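Local atomic coordinates of Lin2722 protein (Listeria innocua, PDB entry 3DS8), a protein that is of unknown function but belongs to the alpha/beta hydrolase clan and probably acts as a serine hydrolase. Residues T228-S231 against I232-T235; D20-A23 against D24-N28; P156-D159 against Y160-N164. All blocks are in the same frame, centred on the assembly; numbering follows the deposited sequence.

In the fold
Each contact spans about two turns of a single helix, met along the chain in the order contact 2 (helix 20-30), contact 3 (helix 156-163) and contact 1 (helix 229-240). Contacts 1 and 2 are neighbours, their centres about 11 Å apart, and they touch where Ile232 lies on Lys21 and Gln25. Helices 20-30 and 229-240 thus pack on each other, although some 200 residues separate them in sequence. Contact 3 lies on the opposite side of the chain's centre, its centre about 28 Å from that of contact 1 and 33 Å from that of contact 2, beside helix 103-114. All three belong to one alpha/beta hydrolase fold built round a mixed, largely parallel sheet.

Contact 1: T228-S231 against I232-T235; sequences TPKS and IEKT
Glu233 folds back over the Pro229 carbonyl one turn earlier in the helix. Glu233 CB lies 3.4 Å from Pro229 O. CG stands beside the backbone N and anti to the carbonyl carbon (chi1 -64°), a turn that brings Glu233 CG to 3.0 Å from Pro229 O. CD stays at that oxygen too, and beyond it the carboxylate divides: Glu233 OE2 reaches Pro229 CB at 3.3 Å, while OE1 faces the Lys230 side. OE2 and Pro229 O, both acceptors, probably repel a little; Lys230 NZ, 5.3 Å from Glu233 OE1, is too far for a salt bridge but may ease the charge. Lys230 and Lys234, a turn apart, share a water, which accepts from Lys230 NZ at 2.7 Å and weakly from Lys234 NZ; Lys234 also makes a cation-pi contact with Trp237.

On the buried side Thr235 OG1 donates to Ser231 O at 2.9 Å, and Thr235 N gives the same oxygen its regular helical bond from the opposite face of the carbonyl plane. Threonine suits this place: its own helix satisfies the hydroxyl, leaving the rest of the side chain against Val128, Ile130 and Ile177.

At the start, Ser231 N donates to Thr228 OG1 at 3.0 Å. Gln215 OE1 bonds Thr228 OG1 and Gln215 NE2 bonds Ser231 OG, which also bonds Leu225 O, tying the helix end to strand 209-216. Pro229 fits the first turn, where a missing N-H costs nothing. This is a threonine N-cap, opening the helix of the beta-alpha-beta unit 209-216, 229-240, 248-250 in an alpha/beta hydrolase fold.

Contact 2: D20-A23 against D24-N28; sequences DKMA and DQLMN
Lys21 stretches out alongside Gln25 on helix 20-30, the first helix of this alpha/beta hydrolase fold, which packs on helix 229-240 and on strands 6-9 and 61-66. The lysine is fully extended, CG anti to the backbone N (chi1 -175°), and Lys21 CG and CE each lie 4.0 Å from Gln25 OE1. Its amine travels on to the backbone carbonyl of Glu227, so the long chain acts as a tether while its apolar part packs on Ile232 of helix 229-240. Gln25 packs on Ile232 too, its polar amide suiting a partly exposed helix surface.

Apolar contact follows on the buried side, where Met22, a selenomethionine, puts its CG 4.2 Å from Leu26 CD1. Their neighbours are Thr235 and Tyr236 of helix 229-240. Ala23, whose small side chain touches Leu8 and Lys63, probably lets the helix approach the sheet.

Among the charges, Asp20 and Asp24 stand one turn apart, Asp20 OD1 5.2 Å from Asp24 OD1. Any repulsion is probably moderated by the salt bridge from Asp20 OD1 to Lys63 NZ.

Backbone bonds complete the helix, from Asp24 N to Asp20 O through Met27 N to Ala23 O, with a wider pi-type turn at 25-28. Asp24 also leans its carboxylate carbon over the preceding turn: with CG beside the backbone N, Asp24 CG comes to 3.1 Å from Asp20 O.

Contact 3: P156-D159 against Y160-N164; sequences PQMD and YFIKN
The methylene CG of Gln157 meets Phe161 CE2 at 3.4 Å on helix 156-163, a short helix of the alpha/beta hydrolase fold that packs against helix 103-114. Both side chains extend in the same direction, with the amide and ring planes 35° apart. Gln157 reaches out with CG anti to the backbone N (chi1 174°), which carries it along the ring, while NE2 goes on to donate to the carbonyl of Phe134. Glutamine suits this place: its aliphatic part packs on the ring and its amide finds a polar partner.

Over one face of the same ring stands Gln157 O, 3.5 Å above the plane of Phe161 and displaced from the ring centre; this oxygen also accepts the N-H of Phe161. Tyr110 meets the rings of both Phe161 and Tyr160, and Phe202 meets Phe161, forming a small aromatic cluster.

Met158, a selenomethionine, and Ile162 cross at a slant one turn apart. Met158 is bent at chi2 and chi3, which folds its long apolar chain beside Ile162.

Tyr160 heads elsewhere, its hydroxyl bonded to Asp114 of helix 103-114. The methyl end of Met158, CE, rests 3.9 Å from Ile162 CD1.

Contact 1: T228-S231 against I232-T235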
# COMPACT_ATOMS: atom_id res chain seq x y z
N THR A 228 -9.01 -5.34 10.14
CA THR A 228 -9.01 -5.20 11.58
C THR A 228 -9.44 -3.77 11.90
O THR A 228 -9.13 -2.80 11.14
CB THR A 228 -7.69 -5.50 12.26
OG1 THR A 228 -6.71 -4.55 11.87
CG2 THR A 228 -7.19 -6.93 11.96
N PRO A 229 -10.15 -3.60 13.00
CA PRO A 229 -10.44 -2.25 13.40
C PRO A 229 -9.20 -1.37 13.47
O PRO A 229 -9.25 -0.21 13.05
CB PRO A 229 -11.04 -2.43 14.79
CG PRO A 229 -11.78 -3.73 14.72
CD PRO A 229 -10.84 -4.58 13.85
N LYS A 230 -8.12 -1.87 14.05
CA LYS A 230 -6.93 -1.03 14.16
C LYS A 230 -6.36 -0.64 12.79
O LYS A 230 -5.84 0.49 12.64
CB LYS A 230 -5.84 -1.73 14.96
CG LYS A 230 -4.56 -0.93 15.07
CD LYS A 230 -4.78 0.48 15.77
CE LYS A 230 -3.43 1.14 16.17
NZ LYS A 230 -3.65 2.49 16.85
N SER A 231 -6.31 -1.58 11.85
CA SER A 231 -5.86 -1.29 10.49
C SER A 231 -6.67 -0.17 9.87
O SER A 231 -6.13 0.78 9.31
CB SER A 231 -5.87 -2.52 9.56
OG SER A 231 -4.78 -3.35 9.87
N ILE A 232 -7.97 -0.29 9.98
CA ILE A 232 -8.85 0.71 9.37
C ILE A 232 -8.73 2.08 10.07
O ILE A 232 -8.65 3.15 9.39
CB ILE A 232 -10.30 0.21 9.31
CG1 ILE A 232 -10.34 -1.01 8.36
CG2 ILE A 232 -11.20 1.35 8.78
CD1 ILE A 232 -11.64 -1.82 8.40
N GLU A 233 -8.68 2.07 11.38
CA GLU A 233 -8.48 3.31 12.16
C GLU A 233 -7.15 3.98 11.79
O GLU A 233 -7.10 5.20 11.57
CB GLU A 233 -8.54 3.03 13.65
CG GLU A 233 -9.87 2.54 14.12
CD GLU A 233 -9.78 1.59 15.35
OE1 GLU A 233 -8.80 1.70 16.14
OE2 GLU A 233 -10.70 0.77 15.52
N LYS A 234 -6.08 3.19 11.72
CA LYS A 234 -4.76 3.78 11.45
C LYS A 234 -4.69 4.34 10.01
O LYS A 234 -4.10 5.40 9.77
CB LYS A 234 -3.66 2.76 11.74
CG LYS A 234 -2.28 3.39 11.86
CD LYS A 234 -2.05 4.12 13.15
CE LYS A 234 -0.67 4.79 13.17
NZ LYS A 234 -0.42 5.64 14.39
N THR A 235 -5.31 3.61 9.08
CA THR A 235 -5.36 4.00 7.70
C THR A 235 -6.17 5.29 7.55
O THR A 235 -5.74 6.23 6.87
CB THR A 235 -5.91 2.83 6.81
OG1 THR A 235 -4.98 1.73 6.86
CG2 THR A 235 -6.02 3.25 5.37
O HOH W 1 -1.09 3.44 16.75

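Contact 2: D20-A23 against D24-N28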
# COMPACT_ATOMS: atom_id res chain seq x y z
N ASP A 20 -13.50 -3.72 0.67
CA ASP A 20 -14.81 -3.09 0.90
C ASP A 20 -15.10 -2.77 2.37
O ASP A 20 -15.89 -1.85 2.63
CB ASP A 20 -15.95 -3.93 0.33
CG ASP A 20 -16.16 -3.70 -1.19
OD1 ASP A 20 -15.51 -2.82 -1.82
OD2 ASP A 20 -17.00 -4.40 -1.75
N LYS A 21 -14.51 -3.47 3.33
CA LYS A 21 -14.82 -3.11 4.71
C LYS A 21 -14.30 -1.70 4.96
O LYS A 21 -15.02 -0.82 5.47
CB LYS A 21 -14.30 -4.10 5.72
CG LYS A 21 -14.72 -3.79 7.15
CD LYS A 21 -14.14 -4.76 8.14
CE LYS A 21 -14.59 -4.49 9.59
NZ LYS A 21 -13.98 -5.43 10.59
N MSE A 22 -13.03 -1.52 4.62
CA MSE A 22 -12.39 -0.21 4.68
C MSE A 22 -13.13 0.85 3.87
O MSE A 22 -13.45 1.94 4.38
CB MSE A 22 -10.96 -0.30 4.16
CG MSE A 22 -10.27 1.01 4.25
SE MSE A 22 -8.45 0.73 3.62
CE MSE A 22 -7.76 -0.30 5.19
N ALA A 23 -13.41 0.54 2.61
CA ALA A 23 -14.10 1.50 1.77
C ALA A 23 -15.44 1.92 2.33
O ALA A 23 -15.80 3.12 2.30
CB ALA A 23 -14.23 0.97 0.34
N ASP A 24 -16.22 0.95 2.81
CA ASP A 24 -17.54 1.23 3.37
C ASP A 24 -17.42 2.13 4.61
O ASP A 24 -18.23 3.01 4.81
CB ASP A 24 -18.29 -0.06 3.72
CG ASP A 24 -18.84 -0.81 2.48
OD1 ASP A 24 -18.77 -0.26 1.34
OD2 ASP A 24 -19.37 -1.94 2.67
N GLN A 25 -16.42 1.88 5.45
CA GLN A 25 -16.20 2.73 6.60
C GLN A 25 -15.85 4.19 6.17
O GLN A 25 -16.39 5.16 6.71
CB GLN A 25 -15.15 2.15 7.53
CG GLN A 25 -15.70 1.06 8.44
CD GLN A 25 -14.71 0.61 9.50
OE1 GLN A 25 -14.24 -0.52 9.43
NE2 GLN A 25 -14.34 1.50 10.41
N LEU A 26 -14.98 4.34 5.19
CA LEU A 26 -14.61 5.67 4.70
C LEU A 26 -15.81 6.40 4.09
O LEU A 26 -15.99 7.60 4.32
CB LEU A 26 -13.49 5.60 3.68
CG LEU A 26 -12.14 5.15 4.19
CD1 LEU A 26 -11.19 4.94 3.01
CD2 LEU A 26 -11.55 6.11 5.22
N MSE A 27 -16.68 5.66 3.36
CA MSE A 27 -17.82 6.26 2.70
C MSE A 27 -19.06 6.41 3.59
O MSE A 27 -19.88 7.31 3.35
CB MSE A 27 -18.16 5.46 1.42
CG MSE A 27 -17.02 5.61 0.47
SE MSE A 27 -17.41 4.68 -1.18
CE MSE A 27 -18.80 5.89 -1.90
N ASN A 28 -19.24 5.54 4.58
CA ASN A 28 -20.52 5.47 5.26
C ASN A 28 -20.45 5.96 6.70
O ASN A 28 -21.45 6.45 7.24
CB ASN A 28 -21.10 4.03 5.24
CG ASN A 28 -21.39 3.52 3.83
OD1 ASN A 28 -21.43 4.29 2.86
ND2 ASN A 28 -21.52 2.20 3.71

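Contact 3: P156-D159 against Y160-N164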
# COMPACT_ATOMS: atom_id res chain seq x y z
N PRO A 156 16.14 -10.62 -3.68
CA PRO A 156 16.20 -9.79 -4.88
C PRO A 156 15.19 -8.66 -4.91
O PRO A 156 15.51 -7.55 -5.36
CB PRO A 156 15.96 -10.80 -6.01
CG PRO A 156 16.54 -12.08 -5.48
CD PRO A 156 16.17 -12.06 -4.02
N GLN A 157 13.98 -8.89 -4.40
CA GLN A 157 13.00 -7.82 -4.34
C GLN A 157 13.48 -6.69 -3.42
O GLN A 157 13.42 -5.51 -3.80
CB GLN A 157 11.64 -8.38 -3.88
CG GLN A 157 10.58 -7.32 -3.64
CD GLN A 157 9.26 -7.96 -3.26
OE1 GLN A 157 8.51 -8.43 -4.12
NE2 GLN A 157 9.01 -8.05 -1.96
N MSE A 158 13.94 -7.04 -2.22
CA MSE A 158 14.50 -6.04 -1.32
C MSE A 158 15.67 -5.34 -1.94
O MSE A 158 15.85 -4.16 -1.75
CB MSE A 158 14.98 -6.62 0.01
CG MSE A 158 14.00 -6.79 1.02
SE MSE A 158 13.14 -5.10 1.53
CE MSE A 158 14.49 -4.04 2.48
N ASP A 159 16.53 -6.07 -2.66
CA ASP A 159 17.67 -5.44 -3.30
C ASP A 159 17.20 -4.34 -4.26
O ASP A 159 17.81 -3.27 -4.35
CB ASP A 159 18.53 -6.48 -4.08
CG ASP A 159 19.28 -7.48 -3.18
OD1 ASP A 159 19.50 -7.23 -1.97
OD2 ASP A 159 19.69 -8.53 -3.73
N TYR A 160 16.13 -4.61 -5.01
CA TYR A 160 15.58 -3.66 -5.96
C TYR A 160 15.08 -2.42 -5.22
O TYR A 160 15.39 -1.30 -5.60
CB TYR A 160 14.41 -4.29 -6.75
CG TYR A 160 13.85 -3.37 -7.83
CD1 TYR A 160 14.25 -3.51 -9.15
CD2 TYR A 160 12.90 -2.40 -7.52
CE1 TYR A 160 13.74 -2.67 -10.13
CE2 TYR A 160 12.41 -1.57 -8.48
CZ TYR A 160 12.82 -1.71 -9.78
OH TYR A 160 12.33 -0.89 -10.78
N PHE A 161 14.29 -2.64 -4.18
CA PHE A 161 13.70 -1.53 -3.39
C PHE A 161 14.79 -0.63 -2.80
O PHE A 161 14.69 0.61 -2.83
CB PHE A 161 12.80 -2.04 -2.27
CG PHE A 161 11.50 -2.69 -2.73
CD1 PHE A 161 10.85 -2.30 -3.90
CD2 PHE A 161 10.95 -3.70 -1.97
CE1 PHE A 161 9.65 -2.89 -4.29
CE2 PHE A 161 9.71 -4.30 -2.32
CZ PHE A 161 9.07 -3.91 -3.48
N ILE A 162 15.84 -1.25 -2.28
CA ILE A 162 17.00 -0.50 -1.77
C ILE A 162 17.73 0.28 -2.84
O ILE A 162 18.03 1.47 -2.66
CB ILE A 162 17.97 -1.44 -1.02
CG1 ILE A 162 17.31 -1.92 0.27
CG2 ILE A 162 19.31 -0.69 -0.73
CD1 ILE A 162 17.97 -3.11 0.96
N LYS A 163 18.00 -0.38 -3.96
CA LYS A 163 18.70 0.25 -5.08
C LYS A 163 17.95 1.47 -5.61
O LYS A 163 18.56 2.49 -5.92
CB LYS A 163 18.92 -0.78 -6.21
CG LYS A 163 19.53 -0.23 -7.50
CD LYS A 163 19.89 -1.34 -8.46
CE LYS A 163 20.49 -0.84 -9.77
NZ LYS A 163 19.46 -0.64 -10.81
N ASN A 164 16.64 1.37 -5.67
CA ASN A 164 15.84 2.40 -6.32
C ASN A 164 15.17 3.35 -5.35
O ASN A 164 14.33 4.14 -5.75
CB ASN A 164 14.85 1.73 -7.25
CG ASN A 164 15.54 1.08 -8.43
OD1 ASN A 164 15.63 -0.16 -8.54
ND2 ASN A 164 16.12 1.90 -9.27